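Local coordinates for protein STE5 (Saccharomyces cerevisiae, PDB 3FZE) that serves as a scaffold in yeast pheromone signalling, its minimal scaffold domain cocatalysing phosphorylation of the MAP kinase Fus3 by Ste7, at residues S7-L12 against C178-L183; V173-C178 against L183-H188; L20-Q25 against N42-L47; Q130-F135 against E145-V150. All coordinates share one frame; numbering follows the deposited sequence.

Interaction 1: S7-L12 against C178-L183; sequences SSILSL and CYSFGL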
loop_
_atom_site.group_PDB
_atom_site.type_symbol
_atom_site.label_atom_id
_atom_site.label_comp_id
_atom_site.label_asym_id
_atom_site.label_seq_id
_atom_site.Cartn_x
_atom_site.Cartn_y
_atom_site.Cartn_z
ATOM N N SER A 7 14.663 3.720 -5.822
ATOM C CA SER A 7 14.692 3.443 -7.254
ATOM C C SER A 7 13.418 2.739 -7.728
ATOM O O SER A 7 12.943 2.983 -8.833
ATOM C CB SER A 7 15.952 2.658 -7.647
ATOM O OG SER A 7 16.065 1.452 -6.918
ATOM N N SER A 8 12.872 1.865 -6.894
ATOM C CA SER A 8 11.629 1.192 -7.243
ATOM C C SER A 8 10.496 2.206 -7.361
ATOM O O SER A 8 9.729 2.185 -8.323
ATOM C CB SER A 8 11.290 0.110 -6.216
ATOM O OG SER A 8 12.251 -0.929 -6.254
ATOM N N ILE A 9 10.406 3.104 -6.386
ATOM C CA ILE A 9 9.374 4.137 -6.404
ATOM C C ILE A 9 9.574 5.097 -7.579
ATOM O O ILE A 9 8.612 5.532 -8.213
ATOM C CB ILE A 9 9.308 4.882 -5.050
ATOM C CG1 ILE A 9 8.743 3.949 -3.973
ATOM C CG2 ILE A 9 8.457 6.144 -5.158
ATOM C CD1 ILE A 9 8.957 4.440 -2.562
ATOM N N LEU A 10 10.827 5.418 -7.884
ATOM C CA LEU A 10 11.107 6.291 -9.014
ATOM C C LEU A 10 10.698 5.618 -10.322
ATOM O O LEU A 10 10.270 6.283 -11.264
ATOM C CB LEU A 10 12.583 6.698 -9.048
ATOM C CG LEU A 10 13.090 7.431 -7.803
ATOM C CD1 LEU A 10 14.347 8.218 -8.119
ATOM C CD2 LEU A 10 12.016 8.346 -7.237
ATOM N N SER A 11 10.824 4.296 -10.374
ATOM C CA SER A 11 10.415 3.551 -11.555
ATOM C C SER A 11 8.905 3.684 -11.757
ATOM O O SER A 11 8.434 3.938 -12.866
ATOM C CB SER A 11 10.814 2.081 -11.426
ATOM O OG SER A 11 10.474 1.361 -12.596
ATOM N N LEU A 12 8.153 3.519 -10.675
ATOM C CA LEU A 12 6.703 3.651 -10.728
ATOM C C LEU A 12 6.293 5.055 -11.153
ATOM O O LEU A 12 5.462 5.231 -12.043
ATOM C CB LEU A 12 6.092 3.320 -9.360
ATOM C CG LEU A 12 4.634 3.741 -9.150
ATOM C CD1 LEU A 12 3.713 2.855 -9.978
ATOM C CD2 LEU A 12 4.258 3.688 -7.672
ATOM N N CYS A 178 5.549 9.640 -1.060
ATOM C CA CYS A 178 4.896 10.941 -1.175
ATOM C C CYS A 178 5.811 12.001 -1.762
ATOM O O CYS A 178 5.411 12.779 -2.644
ATOM C CB CYS A 178 4.389 11.410 0.184
ATOM S SG CYS A 178 2.961 10.468 0.701
ATOM N N TYR A 179 7.040 12.048 -1.260
ATOM C CA TYR A 179 7.975 13.072 -1.696
ATOM C C TYR A 179 8.391 12.887 -3.152
ATOM O O TYR A 179 8.638 13.867 -3.847
ATOM C CB TYR A 179 9.180 13.178 -0.750
ATOM C CG TYR A 179 8.890 14.051 0.448
ATOM C CD1 TYR A 179 7.996 13.622 1.440
ATOM C CD2 TYR A 179 9.459 15.302 0.570
ATOM C CE1 TYR A 179 7.706 14.431 2.524
ATOM C CE2 TYR A 179 9.182 16.119 1.654
ATOM C CZ TYR A 179 8.294 15.677 2.624
ATOM O OH TYR A 179 8.029 16.501 3.698
ATOM N N SER A 180 8.458 11.640 -3.612
ATOM C CA SER A 180 8.797 11.383 -5.013
ATOM C C SER A 180 7.760 12.016 -5.938
ATOM O O SER A 180 8.072 12.392 -7.070
ATOM C CB SER A 180 8.910 9.884 -5.293
ATOM O OG SER A 180 10.033 9.318 -4.638
ATOM N N PHE A 181 6.532 12.149 -5.447
ATOM C CA PHE A 181 5.476 12.824 -6.210
ATOM C C PHE A 181 5.367 14.330 -5.924
ATOM O O PHE A 181 4.469 15.000 -6.433
ATOM C CB PHE A 181 4.126 12.126 -5.988
ATOM C CG PHE A 181 4.016 10.796 -6.672
ATOM C CD1 PHE A 181 3.785 10.725 -8.038
ATOM C CD2 PHE A 181 4.147 9.618 -5.959
ATOM C CE1 PHE A 181 3.685 9.507 -8.676
ATOM C CE2 PHE A 181 4.053 8.393 -6.596
ATOM C CZ PHE A 181 3.819 8.337 -7.955
ATOM N N GLY A 182 6.286 14.859 -5.121
ATOM C CA GLY A 182 6.301 16.271 -4.793
ATOM C C GLY A 182 5.258 16.680 -3.766
ATOM O O GLY A 182 4.814 17.827 -3.739
ATOM N N LEU A 183 4.861 15.740 -2.918
ATOM C CA LEU A 183 3.896 16.039 -1.871
ATOM C C LEU A 183 4.603 16.149 -0.520
ATOM O O LEU A 183 5.751 15.725 -0.380
ATOM C CB LEU A 183 2.804 14.962 -1.840
ATOM C CG LEU A 183 2.105 14.748 -3.187
ATOM C CD1 LEU A 183 1.329 13.439 -3.205
ATOM C CD2 LEU A 183 1.201 15.930 -3.536
#

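Interaction 2: V173-C178 against L183-H188; sequences VLETLC and LSFDEH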
loop_
_atom_site.group_PDB
_atom_site.type_symbol
_atom_site.label_atom_id
_atom_site.label_comp_id
_atom_site.label_asym_id
_atom_site.label_seq_id
_atom_site.Cartn_x
_atom_site.Cartn_y
_atom_site.Cartn_z
ATOM N N VAL A 173 9.357 4.334 3.754
ATOM C CA VAL A 173 8.629 3.927 2.558
ATOM C C VAL A 173 7.619 4.981 2.130
ATOM O O VAL A 173 7.584 5.399 0.966
ATOM C CB VAL A 173 7.877 2.601 2.782
ATOM C CG1 VAL A 173 6.952 2.306 1.607
ATOM C CG2 VAL A 173 8.863 1.466 2.977
ATOM N N LEU A 174 6.807 5.428 3.080
ATOM C CA LEU A 174 5.716 6.345 2.764
ATOM C C LEU A 174 6.182 7.782 2.489
ATOM O O LEU A 174 5.635 8.456 1.619
ATOM C CB LEU A 174 4.638 6.290 3.852
ATOM C CG LEU A 174 3.945 4.927 3.924
ATOM C CD1 LEU A 174 3.007 4.857 5.124
ATOM C CD2 LEU A 174 3.202 4.652 2.624
ATOM N N GLU A 175 7.195 8.245 3.219
ATOM C CA GLU A 175 7.788 9.551 2.935
ATOM C C GLU A 175 8.421 9.525 1.546
ATOM O O GLU A 175 8.285 10.479 0.778
ATOM C CB GLU A 175 8.817 9.967 4.002
ATOM C CG GLU A 175 8.169 10.456 5.297
ATOM C CD GLU A 175 9.159 11.090 6.264
ATOM O OE1 GLU A 175 10.373 10.927 6.069
ATOM O OE2 GLU A 175 8.709 11.747 7.228
ATOM N N THR A 176 9.097 8.429 1.217
ATOM C CA THR A 176 9.718 8.309 -0.097
ATOM C C THR A 176 8.661 8.324 -1.193
ATOM O O THR A 176 8.814 8.994 -2.221
ATOM C CB THR A 176 10.577 7.038 -0.226
ATOM O OG1 THR A 176 11.647 7.097 0.720
ATOM C CG2 THR A 176 11.172 6.949 -1.638
ATOM N N LEU A 177 7.571 7.605 -0.960
ATOM C CA LEU A 177 6.496 7.567 -1.931
ATOM C C LEU A 177 5.906 8.964 -2.147
ATOM O O LEU A 177 5.791 9.437 -3.283
ATOM C CB LEU A 177 5.422 6.575 -1.479
ATOM C CG LEU A 177 4.187 6.485 -2.381
ATOM C CD1 LEU A 177 4.554 5.964 -3.770
ATOM C CD2 LEU A 177 3.129 5.623 -1.712
ATOM N N CYS A 178 5.549 9.640 -1.060
ATOM C CA CYS A 178 4.896 10.941 -1.175
ATOM C C CYS A 178 5.811 12.001 -1.762
ATOM O O CYS A 178 5.411 12.779 -2.644
ATOM C CB CYS A 178 4.389 11.410 0.184
ATOM S SG CYS A 178 2.961 10.468 0.701
ATOM N N LEU A 183 4.861 15.740 -2.918
ATOM C CA LEU A 183 3.896 16.039 -1.871
ATOM C C LEU A 183 4.603 16.149 -0.520
ATOM O O LEU A 183 5.751 15.725 -0.380
ATOM C CB LEU A 183 2.804 14.962 -1.840
ATOM C CG LEU A 183 2.105 14.748 -3.187
ATOM C CD1 LEU A 183 1.329 13.439 -3.205
ATOM C CD2 LEU A 183 1.201 15.930 -3.536
ATOM N N SER A 184 3.928 16.750 0.459
ATOM C CA SER A 184 4.421 16.789 1.837
ATOM C C SER A 184 3.239 16.748 2.801
ATOM O O SER A 184 2.093 16.692 2.364
ATOM C CB SER A 184 5.263 18.040 2.085
ATOM O OG SER A 184 4.441 19.150 2.402
ATOM N N PHE A 185 3.503 16.787 4.106
ATOM C CA PHE A 185 2.409 16.730 5.078
ATOM C C PHE A 185 2.103 18.083 5.730
ATOM O O PHE A 185 1.380 18.144 6.728
ATOM C CB PHE A 185 2.704 15.697 6.181
ATOM C CG PHE A 185 3.198 14.361 5.671
ATOM C CD1 PHE A 185 4.215 13.687 6.335
ATOM C CD2 PHE A 185 2.650 13.780 4.536
ATOM C CE1 PHE A 185 4.675 12.451 5.881
ATOM C CE2 PHE A 185 3.110 12.542 4.074
ATOM C CZ PHE A 185 4.120 11.880 4.750
ATOM N N ASP A 186 2.638 19.164 5.174
ATOM C CA ASP A 186 2.516 20.471 5.815
ATOM C C ASP A 186 1.126 21.098 5.692
ATOM O O ASP A 186 0.849 22.135 6.299
ATOM C CB ASP A 186 3.585 21.438 5.292
ATOM C CG ASP A 186 3.353 21.837 3.848
ATOM O OD1 ASP A 186 2.347 21.396 3.251
ATOM O OD2 ASP A 186 4.180 22.604 3.312
ATOM N N GLU A 187 0.259 20.471 4.905
ATOM C CA GLU A 187 -1.108 20.949 4.722
ATOM C C GLU A 187 -1.155 22.381 4.196
ATOM O O GLU A 187 -2.051 23.147 4.553
ATOM C CB GLU A 187 -1.903 20.844 6.028
ATOM N N HIS A 188 -0.190 22.745 3.357
ATOM C CA HIS A 188 -0.247 24.027 2.663
ATOM C C HIS A 188 -0.836 23.861 1.264
ATOM O O HIS A 188 -0.549 22.891 0.559
ATOM C CB HIS A 188 1.125 24.695 2.585
ATOM C CG HIS A 188 1.122 25.980 1.814
ATOM N ND1 HIS A 188 0.656 27.165 2.345
ATOM C CD2 HIS A 188 1.517 26.262 0.552
ATOM C CE1 HIS A 188 0.770 28.122 1.442
ATOM N NE2 HIS A 188 1.291 27.604 0.345
#

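Interaction 3: L20-Q25 against N42-L47; sequences LAIILQ and NSLKAL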
loop_
_atom_site.group_PDB
_atom_site.type_symbol
_atom_site.label_atom_id
_atom_site.label_comp_id
_atom_site.label_asym_id
_atom_site.label_seq_id
_atom_site.Cartn_x
_atom_site.Cartn_y
_atom_site.Cartn_z
ATOM N N LEU A 20 -3.430 5.458 -8.315
ATOM C CA LEU A 20 -2.783 4.416 -7.539
ATOM C C LEU A 20 -3.798 3.673 -6.703
ATOM O O LEU A 20 -4.805 4.246 -6.265
ATOM C CB LEU A 20 -1.763 5.009 -6.570
ATOM C CG LEU A 20 -0.608 5.804 -7.158
ATOM C CD1 LEU A 20 0.250 6.361 -6.033
ATOM C CD2 LEU A 20 0.218 4.928 -8.081
ATOM N N ALA A 21 -3.502 2.401 -6.460
ATOM C CA ALA A 21 -4.172 1.615 -5.432
ATOM C C ALA A 21 -3.114 1.242 -4.410
ATOM O O ALA A 21 -2.119 0.601 -4.750
ATOM C CB ALA A 21 -4.773 0.361 -6.034
ATOM N N ILE A 22 -3.332 1.663 -3.166
ATOM C CA ILE A 22 -2.392 1.415 -2.081
ATOM C C ILE A 22 -2.894 0.267 -1.213
ATOM O O ILE A 22 -3.945 0.374 -0.586
ATOM C CB ILE A 22 -2.223 2.673 -1.185
ATOM C CG1 ILE A 22 -2.040 3.938 -2.035
ATOM C CG2 ILE A 22 -1.059 2.489 -0.229
ATOM C CD1 ILE A 22 -0.695 4.019 -2.759
ATOM N N ILE A 23 -2.146 -0.830 -1.172
ATOM C CA ILE A 23 -2.542 -1.978 -0.359
ATOM C C ILE A 23 -1.558 -2.113 0.799
ATOM O O ILE A 23 -0.368 -2.316 0.586
ATOM C CB ILE A 23 -2.598 -3.271 -1.204
ATOM C CG1 ILE A 23 -3.427 -3.023 -2.469
ATOM C CG2 ILE A 23 -3.197 -4.397 -0.391
ATOM C CD1 ILE A 23 -2.940 -3.759 -3.712
ATOM N N LEU A 24 -2.064 -1.954 2.017
ATOM C CA LEU A 24 -1.241 -1.928 3.222
ATOM C C LEU A 24 -1.643 -3.047 4.167
ATOM O O LEU A 24 -2.785 -3.115 4.617
ATOM C CB LEU A 24 -1.364 -0.575 3.940
ATOM C CG LEU A 24 -1.031 0.673 3.118
ATOM C CD1 LEU A 24 -1.159 1.904 4.012
ATOM C CD2 LEU A 24 0.363 0.603 2.505
ATOM N N GLN A 25 -0.706 -3.949 4.439
ATOM C CA GLN A 25 -0.952 -5.024 5.377
ATOM C C GLN A 25 -0.202 -4.707 6.654
ATOM O O GLN A 25 1.028 -4.581 6.641
ATOM C CB GLN A 25 -0.463 -6.332 4.785
ATOM C CG GLN A 25 -0.553 -7.481 5.748
ATOM C CD GLN A 25 -0.276 -8.798 5.064
ATOM O OE1 GLN A 25 0.637 -8.897 4.246
ATOM N NE2 GLN A 25 -1.072 -9.816 5.378
ATOM N N ASN A 42 -1.164 10.404 7.188
ATOM C CA ASN A 42 -0.699 11.602 6.509
ATOM C C ASN A 42 -0.374 11.331 5.054
ATOM O O ASN A 42 -0.604 12.176 4.199
ATOM C CB ASN A 42 0.523 12.199 7.207
ATOM C CG ASN A 42 0.184 12.839 8.532
ATOM O OD1 ASN A 42 -0.965 13.198 8.784
ATOM N ND2 ASN A 42 1.190 12.988 9.390
ATOM N N SER A 43 0.172 10.154 4.779
ATOM C CA SER A 43 0.544 9.813 3.414
ATOM C C SER A 43 -0.674 9.628 2.525
ATOM O O SER A 43 -0.725 10.165 1.425
ATOM C CB SER A 43 1.421 8.567 3.385
ATOM O OG SER A 43 2.609 8.812 4.106
ATOM N N LEU A 44 -1.658 8.877 3.005
ATOM C CA LEU A 44 -2.858 8.656 2.212
ATOM C C LEU A 44 -3.531 10.002 1.914
ATOM O O LEU A 44 -3.947 10.252 0.785
ATOM C CB LEU A 44 -3.811 7.677 2.893
ATOM C CG LEU A 44 -3.364 6.218 2.958
ATOM C CD1 LEU A 44 -4.364 5.377 3.750
ATOM C CD2 LEU A 44 -3.210 5.642 1.561
ATOM N N LYS A 45 -3.618 10.880 2.906
ATOM C CA LYS A 45 -4.202 12.201 2.677
ATOM C C LYS A 45 -3.389 12.989 1.640
ATOM O O LYS A 45 -3.948 13.575 0.711
ATOM C CB LYS A 45 -4.317 12.991 3.990
ATOM C CG LYS A 45 -5.309 12.408 4.983
ATOM C CD LYS A 45 -6.746 12.768 4.648
ATOM C CE LYS A 45 -7.018 14.251 4.885
ATOM N NZ LYS A 45 -8.470 14.574 4.804
ATOM N N ALA A 46 -2.072 12.994 1.792
ATOM C CA ALA A 46 -1.222 13.775 0.898
ATOM C C ALA A 46 -1.358 13.327 -0.554
ATOM O O ALA A 46 -1.441 14.154 -1.468
ATOM C CB ALA A 46 0.231 13.701 1.348
ATOM N N LEU A 47 -1.417 12.015 -0.753
ATOM C CA LEU A 47 -1.473 11.443 -2.099
ATOM C C LEU A 47 -2.742 11.838 -2.844
ATOM O O LEU A 47 -2.734 11.916 -4.066
ATOM C CB LEU A 47 -1.319 9.920 -2.035
ATOM C CG LEU A 47 0.117 9.457 -1.781
ATOM C CD1 LEU A 47 0.167 8.008 -1.302
ATOM C CD2 LEU A 47 0.938 9.653 -3.068
#

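Interaction 4: Q130-F135 against E145-V150; sequences QDYRCF and ELKIKV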
loop_
_atom_site.group_PDB
_atom_site.type_symbol
_atom_site.label_atom_id
_atom_site.label_comp_id
_atom_site.label_asym_id
_atom_site.label_seq_id
_atom_site.Cartn_x
_atom_site.Cartn_y
_atom_site.Cartn_z
ATOM N N GLN A 130 1.392 -12.714 -3.273
ATOM C CA GLN A 130 0.179 -12.961 -4.048
ATOM C C GLN A 130 0.362 -12.529 -5.498
ATOM O O GLN A 130 1.318 -11.829 -5.817
ATOM C CB GLN A 130 -1.023 -12.287 -3.373
ATOM C CG GLN A 130 -1.314 -12.879 -1.992
ATOM C CD GLN A 130 -2.369 -12.118 -1.205
ATOM O OE1 GLN A 130 -3.067 -11.261 -1.751
ATOM N NE2 GLN A 130 -2.480 -12.421 0.096
ATOM N N ASP A 131 -0.531 -12.970 -6.380
ATOM C CA ASP A 131 -0.362 -12.674 -7.799
ATOM C C ASP A 131 -1.191 -11.470 -8.241
ATOM O O ASP A 131 -2.425 -11.503 -8.243
ATOM C CB ASP A 131 -0.610 -13.909 -8.682
ATOM C CG ASP A 131 -2.081 -14.263 -8.813
ATOM O OD1 ASP A 131 -2.866 -13.940 -7.896
ATOM O OD2 ASP A 131 -2.448 -14.876 -9.838
ATOM N N TYR A 132 -0.488 -10.406 -8.597
ATOM C CA TYR A 132 -1.121 -9.154 -8.991
ATOM C C TYR A 132 -1.397 -9.179 -10.494
ATOM O O TYR A 132 -1.742 -8.173 -11.113
ATOM C CB TYR A 132 -0.283 -7.975 -8.508
ATOM C CG TYR A 132 -0.322 -7.895 -6.986
ATOM C CD1 TYR A 132 0.478 -8.726 -6.207
ATOM C CD2 TYR A 132 -1.201 -7.042 -6.330
ATOM C CE1 TYR A 132 0.430 -8.682 -4.816
ATOM C CE2 TYR A 132 -1.255 -6.991 -4.941
ATOM C CZ TYR A 132 -0.438 -7.818 -4.191
ATOM O OH TYR A 132 -0.483 -7.771 -2.814
ATOM N N ARG A 133 -1.213 -10.382 -11.035
ATOM C CA ARG A 133 -1.794 -10.859 -12.285
ATOM C C ARG A 133 -2.834 -9.959 -12.944
ATOM O O ARG A 133 -2.612 -9.414 -14.021
ATOM C CB ARG A 133 -2.417 -12.237 -12.051
ATOM N N CYS A 134 -3.978 -9.832 -12.287
ATOM C CA CYS A 134 -5.185 -9.262 -12.870
ATOM C C CYS A 134 -5.109 -7.766 -13.146
ATOM O O CYS A 134 -5.962 -7.215 -13.837
ATOM C CB CYS A 134 -6.331 -9.503 -11.902
ATOM S SG CYS A 134 -5.850 -9.020 -10.227
ATOM N N PHE A 135 -4.112 -7.099 -12.583
ATOM C CA PHE A 135 -3.959 -5.678 -12.832
ATOM C C PHE A 135 -3.190 -5.449 -14.137
ATOM O O PHE A 135 -2.506 -4.443 -14.305
ATOM C CB PHE A 135 -3.344 -4.961 -11.624
ATOM C CG PHE A 135 -4.250 -4.942 -10.421
ATOM C CD1 PHE A 135 -4.075 -5.849 -9.390
ATOM C CD2 PHE A 135 -5.303 -4.045 -10.345
ATOM C CE1 PHE A 135 -4.919 -5.848 -8.301
ATOM C CE2 PHE A 135 -6.148 -4.037 -9.260
ATOM C CZ PHE A 135 -5.961 -4.941 -8.232
ATOM N N GLU A 145 3.956 -2.192 -10.611
ATOM C CA GLU A 145 3.479 -3.045 -9.523
ATOM C C GLU A 145 4.569 -3.276 -8.480
ATOM O O GLU A 145 5.489 -4.067 -8.683
ATOM C CB GLU A 145 2.987 -4.374 -10.078
ATOM C CG GLU A 145 2.852 -5.462 -9.037
ATOM C CD GLU A 145 2.898 -6.835 -9.657
ATOM O OE1 GLU A 145 2.271 -7.013 -10.720
ATOM O OE2 GLU A 145 3.563 -7.731 -9.091
ATOM N N LEU A 146 4.451 -2.584 -7.355
ATOM C CA LEU A 146 5.528 -2.500 -6.377
ATOM C C LEU A 146 5.202 -3.276 -5.098
ATOM O O LEU A 146 4.130 -3.120 -4.528
ATOM C CB LEU A 146 5.816 -1.019 -6.103
ATOM C CG LEU A 146 6.499 -0.485 -4.853
ATOM C CD1 LEU A 146 6.961 0.945 -5.107
ATOM C CD2 LEU A 146 5.527 -0.532 -3.702
ATOM N N LYS A 147 6.132 -4.119 -4.663
ATOM C CA LYS A 147 5.934 -4.951 -3.479
ATOM C C LYS A 147 7.029 -4.665 -2.466
ATOM O O LYS A 147 8.211 -4.888 -2.741
ATOM C CB LYS A 147 5.947 -6.429 -3.858
ATOM C CG LYS A 147 4.835 -6.831 -4.807
ATOM C CD LYS A 147 4.978 -8.280 -5.240
ATOM C CE LYS A 147 3.967 -8.629 -6.316
ATOM N NZ LYS A 147 4.245 -9.959 -6.937
ATOM N N ILE A 148 6.638 -4.164 -1.299
ATOM C CA ILE A 148 7.610 -3.717 -0.308
ATOM C C ILE A 148 7.391 -4.330 1.070
ATOM O O ILE A 148 6.286 -4.307 1.621
ATOM C CB ILE A 148 7.635 -2.178 -0.159
ATOM C CG1 ILE A 148 7.905 -1.499 -1.506
ATOM C CG2 ILE A 148 8.690 -1.762 0.863
ATOM C CD1 ILE A 148 7.782 0.025 -1.452
ATOM N N LYS A 149 8.466 -4.873 1.623
ATOM C CA LYS A 149 8.431 -5.454 2.951
ATOM C C LYS A 149 9.057 -4.476 3.939
ATOM O O LYS A 149 10.228 -4.113 3.814
ATOM C CB LYS A 149 9.182 -6.788 2.958
ATOM C CG LYS A 149 8.742 -7.755 4.041
ATOM C CD LYS A 149 9.049 -7.213 5.418
ATOM C CE LYS A 149 8.728 -8.230 6.494
ATOM N NZ LYS A 149 9.184 -7.734 7.811
ATOM N N VAL A 150 8.264 -4.037 4.910
ATOM C CA VAL A 150 8.769 -3.186 5.977
ATOM C C VAL A 150 9.335 -4.062 7.098
ATOM O O VAL A 150 8.637 -4.914 7.646
ATOM C CB VAL A 150 7.678 -2.249 6.511
ATOM C CG1 VAL A 150 8.161 -1.532 7.758
ATOM C CG2 VAL A 150 7.263 -1.262 5.424
HETATM O O HOH W 1 4.058 -12.087 -5.317
#

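Interaction 1: S7-L12 against C178-L183
Ser180, in the last turn of helix 170-180, meets Ile9 and Leu10 of helix 2-14 and supplies the one small side chain on which both apolar neighbours rest. The van der Waals contacts come first. Ile9 CG2 lies 3.6 Å from Ser180 OG and 3.8 Å from Ser180 CB, so this methyl branch rests against the whole short side chain. It stands anti to the backbone N of Ile9 (chi1 -70° for CG1), while the longer branch carries CD1 to Thr176 and Leu177. Leu10 starts away from the partner helix, but in one of its two conformers the side chain turns so that CD2 lies 3.4 Å from Ser180 OG.

Polar bonds do not cross between the two segments. The hydroxyl of Ser180 is instead hydrogen-bonded to Thr176 O, one turn earlier in its own helix. Just beyond, Gly182 takes a positive phi of 77° and closes the helix with a Schellman motif, Leu183 N bonding back to Cys178 O at 3.0 Å.

Ser180 can probably face two methyl groups because its hydroxyl is already committed. Between residues 7-12 and 178-183 the contact is van der Waals only, while Lys13, one residue on, adds a hydrogen bond to Ser180 O.

Interaction 2: V173-C178 against L183-H188
Phe185 reaches back from the C-terminal tail to set the edge of its ring against the last turns of helix 170-180, where Cys178 and Glu175 receive it in different ways. The sulfur of Cys178 comes in at the rim of the ring: SG is 4.0 Å from Phe185 CE2 and 5.3 Å from the ring centroid, 81° off the ring normal. This is an edge-on sulfur-aromatic contact. Glu175 CG comes in obliquely near Phe185 CE1, 4.1 Å away. The two side chains cross at about a right angle, with the carboxylate and ring planes 44° apart, and it is the aliphatic part of the glutamate that touches.

The ring gets there because Phe185 CG is anti to the carbonyl carbon (chi1 -47°), which points it back toward the helix, where it also touches Ser43 of helix 35-50. Farther along, Asp186 OD1 accepts from His188 N at 2.9 Å, from above the carboxylate plane, in an Asx turn.

The arrangement is that of a chain that leaves a Schellman-capped helix end and runs on, with Leu183 at the turn and the Phe185 ring leaning back on the last turns of the helix.

Interaction 3: L20-Q25 against N42-L47
Ile22 and Leu44 meet at the middle of this strand-helix contact, Leu44 of helix 35-50 bringing its CD2 end to the isoleucine on strand 19-26. Ile22 is the strand's projection, and the hollow that receives it lies between Leu44 and Leu47. In the Ile22 conformer described, one of two, Leu44 CD2 rests beside Ile22 CG1 at 4.1 Å and Ile22 CB at 4.2 Å. The two side chains slide past each other in opposite directions, which places the leucine methyl alongside the isoleucine branch. Leu44 does not set out straight at the strand; with CG anti to its carbonyl carbon (chi1 -70°), its terminal methyls are carried across.

One turn on, Leu47 makes the answering projection, its fork set between Leu20 and Ile22. Its CD1 approaches Ile22 CD1 at 4.3 Å, while its CD2 lies 4.5 Å from Leu20 CD1. Within the same conformer, Ile22 CG1 serves Leu44, and CD1, bent by a chi2 of -71°, serves Leu47. No hydrogen bond passes between the segments, and the contact is wholly apolar and buried.

The axes of segments 20-25 and 42-47 come within 11.3 Å and run 174° apart, so the helix runs back almost straight over the strand it follows. Strand 19-26, helix 35-50 and strand 55-60 form a beta-alpha-beta unit, with Leu20 and Ile22 hydrogen-bonded through their backbones to strand 55-60. Leu44 also touches Phe58 of that strand, Ile22 touches Val114 of strand 111-117, and Leu47 is met by Leu177 and Cys178 of helix 170-180.

Interaction 4: Q130-F135 against E145-V150
Tyr132 and Glu145 bring the two backbones to their nearest approach, 7.7 Å between CA atoms, where an irregular loop passes the start of strand 145-150 without a direct hydrogen bond between the segments. Lys147 and Glu145 share the strand's side of the contact. The extended chain of Lys147 crosses the tyrosine ring at a slant, CE coming to 3.5 Å from Tyr132 CD1, and carries the ammonium group on toward Gln130. There a water spans the gap, accepting from Lys147 NZ at 2.7 Å and donating to Gln130 O at 2.8 Å.

The same nitrogen forms a salt bridge with Glu145 OE2 at 3.2 Å, between neighbours on one strand face. Glu145 also meets the loop, its OE1 3.5 Å from Tyr132 CB. With CG anti to the carbonyl carbon (chi1 -68°), Tyr132 turns its ring inward, and its hydroxyl is hydrogen-bonded to Ile127 O. A leucine in place of Lys147 would probably leave the Glu145 carboxylate without its mate and the bridging water without its donor.

Strand 145-150 runs parallel between strands 111-117 and 165-167. With Tyr132, the loop covers the sheet face opposite the one where Ile148 meets helix 170-180, within a vWA-like alpha/beta/alpha domain.

From the N terminus, helix 2-14 opens the longest loop, which interaction 1 closes 166 residues later at the end of helix 170-180. Interactions 3 and 4 both fall within that span, one after the other: interaction 3 completes the first strand-helix pairing, and interaction 4 folds a loop onto the fifth strand of the chain. Interaction 2 is local, setting the Phe185 ring against helix 170-180, and its segments alternate with those of interaction 1, with Cys178 and Leu183 in both. That shared helix end also reaches interaction 3, where Leu183 touches Ala46 and Leu47. On the other face of the sheet from helix 35-50, Ile23 meets Tyr132, joining interactions 3 and 4.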